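Local structure of periplasmic binding protein/LacI transcriptional regulator (4YLE) at residues Ala36-Ser41 / Ile96-Ala101; Val121-Arg126 / Lys281-Gly286. The protein probably captures a simple sugar in the periplasm and hands it to an ABC transporter, as a solute-binding protein of the periplasmic binding protein family. All blocks are in the same frame, centred on the assembly; numbering follows the deposited sequence.

Both contacts belong to the domain of the two-lobed sugar-binding protein built on the sheet that includes strands 34-39, 95-98 and 119-123. Contact 1 pairs the first two of these strands, and contact 2 lays helix 279-295 on the third, with about 9 Å between the contact centres. Strand 95-98 joins them: Ile123 N lies 2.9 Å from Leu98 O, a probable hydrogen bond. At the carboxyl ends of the strands Lys40 NZ of contact 1 meets Asp124 OD2 of contact 2 in a 2.5 Å salt bridge. Both side chains come within about 3 Å of the bound ligand, whose identity is unknown, consistent with a place in the sugar-binding cleft between the lobes.

Contact 1 (Ala36-Ser41 / Ile96-Ala101); sequences ALVMKS and IVLAPA
Val97 N donates to Ala36 O at 2.7 Å in the first of three backbone hydrogen bonds that pair strands 34-39 and 95-98 as parallel neighbours in the Rossmann-like sheet of a periplasmic binding protein lobe. Val38 stands between the next two, giving its N-H to Val97 O at 2.8 Å and accepting Ala99 N on its own O at 2.9 Å. All three are nearly straight, with N-H...O angles of 173-176°, and each donor sits close to the C=O axis. The side chain of Lys40 passes the loop 99-101: CG lies 3.4 Å from Ala99 O and CD 3.7 Å from Pro100 O, while NZ goes on to a salt bridge with Asp124. Gln81 of helix 78-90 ties the same corner, its NE2 bonding selenomethionine Met39 O and Ala99 O. On one face of the sheet Leu37 CD1 rests 3.7 Å from Val97 CG1 as the two side chains cross obliquely, with Ile123 touching both. On the other, Ala36 and Val38 pack beside Ile96 and Leu98, and both also touch helix 78-90. Val38 CG1, anti to the backbone N (chi1 174°), presses to a tight 3.4 Å from Leu98 CD1.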
# COMPACT_ATOMS: atom_id res chain seq x y z
N ALA A 36 17.34 -8.36 0.16
CA ALA A 36 16.07 -9.01 -0.15
C ALA A 36 14.97 -7.98 -0.10
O ALA A 36 14.87 -7.23 0.87
CB ALA A 36 15.77 -10.13 0.85
N LEU A 37 14.15 -7.95 -1.16
CA LEU A 37 12.93 -7.09 -1.23
C LEU A 37 11.74 -7.99 -1.13
O LEU A 37 11.50 -8.80 -2.02
CB LEU A 37 12.87 -6.31 -2.54
CG LEU A 37 11.61 -5.45 -2.74
CD1 LEU A 37 11.49 -4.36 -1.70
CD2 LEU A 37 11.62 -4.83 -4.12
N VAL A 38 10.98 -7.85 -0.04
CA VAL A 38 9.86 -8.75 0.26
C VAL A 38 8.56 -7.96 0.18
O VAL A 38 8.34 -7.06 0.96
CB VAL A 38 10.04 -9.39 1.64
CG1 VAL A 38 8.80 -10.23 2.06
CG2 VAL A 38 11.31 -10.25 1.63
N MSE A 39 7.74 -8.31 -0.80
CA MSE A 39 6.57 -7.53 -1.17
C MSE A 39 5.29 -8.27 -0.82
O MSE A 39 5.33 -9.34 -0.26
CB MSE A 39 6.61 -7.22 -2.65
CG MSE A 39 7.83 -6.38 -3.00
SE MSE A 39 7.97 -6.03 -4.92
CE MSE A 39 8.66 -7.80 -5.41
N LYS A 40 4.17 -7.68 -1.16
CA LYS A 40 2.90 -8.36 -0.97
C LYS A 40 2.50 -8.97 -2.30
O LYS A 40 3.30 -9.67 -2.92
CB LYS A 40 1.84 -7.39 -0.42
CG LYS A 40 2.12 -6.90 1.01
CD LYS A 40 1.19 -5.73 1.46
CE LYS A 40 1.93 -4.37 1.36
NZ LYS A 40 1.02 -3.20 1.12
N SER A 41 1.29 -8.72 -2.73
CA SER A 41 0.74 -9.53 -3.80
C SER A 41 1.31 -9.29 -5.17
O SER A 41 1.25 -8.19 -5.73
CB SER A 41 -0.76 -9.30 -3.89
OG SER A 41 -1.25 -10.00 -5.01
N ILE A 96 17.08 -6.69 4.55
CA ILE A 96 15.73 -7.03 4.10
C ILE A 96 14.90 -5.77 4.06
O ILE A 96 14.84 -5.03 5.04
CB ILE A 96 15.04 -8.04 5.04
CG1 ILE A 96 15.73 -9.39 4.98
CG2 ILE A 96 13.57 -8.19 4.63
CD1 ILE A 96 15.26 -10.35 6.06
N VAL A 97 14.29 -5.52 2.91
CA VAL A 97 13.41 -4.39 2.70
C VAL A 97 12.01 -4.98 2.59
O VAL A 97 11.74 -5.71 1.64
CB VAL A 97 13.78 -3.62 1.43
CG1 VAL A 97 12.84 -2.47 1.23
CG2 VAL A 97 15.25 -3.12 1.50
N LEU A 98 11.17 -4.70 3.58
CA LEU A 98 9.92 -5.42 3.73
C LEU A 98 8.72 -4.49 3.62
O LEU A 98 8.68 -3.46 4.30
CB LEU A 98 9.90 -6.12 5.09
CG LEU A 98 8.58 -6.80 5.50
CD1 LEU A 98 8.28 -7.98 4.60
CD2 LEU A 98 8.66 -7.20 6.98
N ALA A 99 7.76 -4.86 2.75
CA ALA A 99 6.41 -4.25 2.69
C ALA A 99 5.42 -5.22 3.35
O ALA A 99 4.95 -6.15 2.71
CB ALA A 99 5.98 -3.98 1.25
N PRO A 100 5.15 -5.03 4.66
CA PRO A 100 4.51 -6.13 5.40
C PRO A 100 3.01 -6.29 5.12
O PRO A 100 2.30 -5.29 4.99
CB PRO A 100 4.77 -5.75 6.86
CG PRO A 100 4.97 -4.30 6.87
CD PRO A 100 5.59 -3.95 5.55
N ALA A 101 2.56 -7.53 5.03
CA ALA A 101 1.16 -7.84 4.72
C ALA A 101 0.24 -7.57 5.92
O ALA A 101 -0.99 -7.41 5.75
CB ALA A 101 1.03 -9.28 4.29

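Contact 2 (Val121-Arg126 / Lys281-Gly286); sequences VNIDNR and KQAVFG
Ile123 packs against the backbone of Gln282, Ala283 and Gly286, where helix 279-295 packs on a face of the sheet of the alpha/beta lobe, nearly antiparallel to strand 119-123 (171° between the short axes). This is the close part of the contact. Ile123 CG2 sits 3.6 Å from Gln282 O and 4.0 Å from Gly286 CA, so the branch bears on the helix backbone where Gly286 has no side chain. The other arm of Ile123 has CG1 between the backbone N and the carbonyl carbon (chi1 69°), and beyond it CD1 lies 4.0 Å from Ala283 CA. Met50 of helix 45-60 touches both Ile123 and Ala283. Toward the start of the segment the contact thins: Val121 meets only Gly286, both methyls 3.9 Å from its O. Lys281, Val284 and Phe285 do not touch 121-126 and are partly exposed; Lys281 CG lies over the centre of the Phe285 ring, which leads away to Val142. At the carboxyl end of the strand, Asp124 OD1 is hydrogen-bonded to the bound unknown ligand, Lys40 being the second partner of this carboxylate. Gln282 reaches this turn with its chain extended beyond CG; NE2 bonds Gln277 O, and OE1 comes to 3.0 Å from Asp124 CA and 3.6 Å from Asp124 CB.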
# COMPACT_ATOMS: atom_id res chain seq x y z
N VAL A 121 14.64 -2.68 6.77
CA VAL A 121 14.00 -1.43 6.47
C VAL A 121 12.57 -1.76 6.09
O VAL A 121 12.33 -2.70 5.36
CB VAL A 121 14.69 -0.70 5.32
CG1 VAL A 121 14.01 0.60 5.00
CG2 VAL A 121 16.18 -0.44 5.65
N ASN A 122 11.66 -0.96 6.62
CA ASN A 122 10.22 -1.12 6.47
C ASN A 122 9.79 -0.14 5.39
O ASN A 122 10.08 1.05 5.50
CB ASN A 122 9.58 -0.81 7.83
CG ASN A 122 8.07 -0.93 7.88
OD1 ASN A 122 7.51 -0.58 8.91
ND2 ASN A 122 7.42 -1.43 6.83
N ILE A 123 9.10 -0.63 4.37
CA ILE A 123 8.47 0.28 3.42
C ILE A 123 6.96 0.06 3.28
O ILE A 123 6.46 -0.95 3.73
CB ILE A 123 9.08 0.14 2.01
CG1 ILE A 123 8.74 -1.21 1.36
CG2 ILE A 123 10.64 0.35 2.08
CD1 ILE A 123 9.28 -1.38 -0.09
N ASP A 124 6.28 1.06 2.68
CA ASP A 124 4.88 0.97 2.22
C ASP A 124 3.89 1.01 3.38
O ASP A 124 3.19 2.01 3.60
CB ASP A 124 4.68 -0.29 1.38
CG ASP A 124 3.24 -0.46 0.91
OD1 ASP A 124 2.51 0.53 0.85
OD2 ASP A 124 2.84 -1.60 0.58
N ASN A 125 3.84 -0.07 4.14
CA ASN A 125 2.92 -0.20 5.24
C ASN A 125 3.69 -0.31 6.54
O ASN A 125 4.46 -1.23 6.73
CB ASN A 125 2.04 -1.43 5.06
CG ASN A 125 1.20 -1.70 6.26
OD1 ASN A 125 0.64 -0.78 6.89
ND2 ASN A 125 1.05 -3.00 6.61
N ARG A 126 3.48 0.64 7.43
CA ARG A 126 4.30 0.72 8.61
C ARG A 126 3.94 -0.35 9.63
O ARG A 126 2.77 -0.56 9.94
CB ARG A 126 4.18 2.10 9.24
CG ARG A 126 5.28 2.42 10.23
CD ARG A 126 4.92 3.63 11.05
NE ARG A 126 4.72 4.81 10.21
CZ ARG A 126 5.59 5.81 10.09
NH1 ARG A 126 6.74 5.81 10.77
NH2 ARG A 126 5.30 6.83 9.29
N LYS A 281 9.95 4.15 -6.20
CA LYS A 281 10.70 5.02 -5.29
C LYS A 281 10.80 4.42 -3.89
O LYS A 281 11.86 4.43 -3.30
CB LYS A 281 10.05 6.40 -5.22
CG LYS A 281 10.77 7.36 -4.26
CD LYS A 281 9.86 8.54 -3.90
CE LYS A 281 9.95 9.63 -4.88
NZ LYS A 281 11.27 10.28 -4.84
N GLN A 282 9.69 3.88 -3.38
CA GLN A 282 9.71 3.33 -2.02
C GLN A 282 10.71 2.21 -1.91
O GLN A 282 11.52 2.17 -0.93
CB GLN A 282 8.34 2.85 -1.60
CG GLN A 282 7.35 3.97 -1.45
CD GLN A 282 6.05 3.48 -0.90
OE1 GLN A 282 6.03 2.83 0.14
NE2 GLN A 282 4.95 3.82 -1.56
N ALA A 283 10.73 1.32 -2.90
CA ALA A 283 11.65 0.19 -2.86
C ALA A 283 13.10 0.66 -3.04
O ALA A 283 14.01 0.18 -2.36
CB ALA A 283 11.31 -0.82 -3.89
N VAL A 284 13.33 1.57 -3.98
CA VAL A 284 14.68 2.04 -4.22
C VAL A 284 15.22 2.78 -2.98
O VAL A 284 16.36 2.54 -2.57
CB VAL A 284 14.76 2.95 -5.48
CG1 VAL A 284 16.10 3.66 -5.59
CG2 VAL A 284 14.53 2.09 -6.74
N PHE A 285 14.40 3.61 -2.37
CA PHE A 285 14.86 4.41 -1.23
C PHE A 285 15.02 3.45 -0.05
O PHE A 285 15.87 3.62 0.80
CB PHE A 285 13.88 5.54 -0.89
CG PHE A 285 13.99 6.77 -1.74
CD1 PHE A 285 14.47 6.73 -3.04
CD2 PHE A 285 13.55 7.98 -1.24
CE1 PHE A 285 14.52 7.88 -3.81
CE2 PHE A 285 13.61 9.12 -1.99
CZ PHE A 285 14.10 9.07 -3.27
N GLY A 286 14.17 2.43 0.01
CA GLY A 286 14.34 1.42 1.05
C GLY A 286 15.68 0.71 0.92
O GLY A 286 16.41 0.54 1.90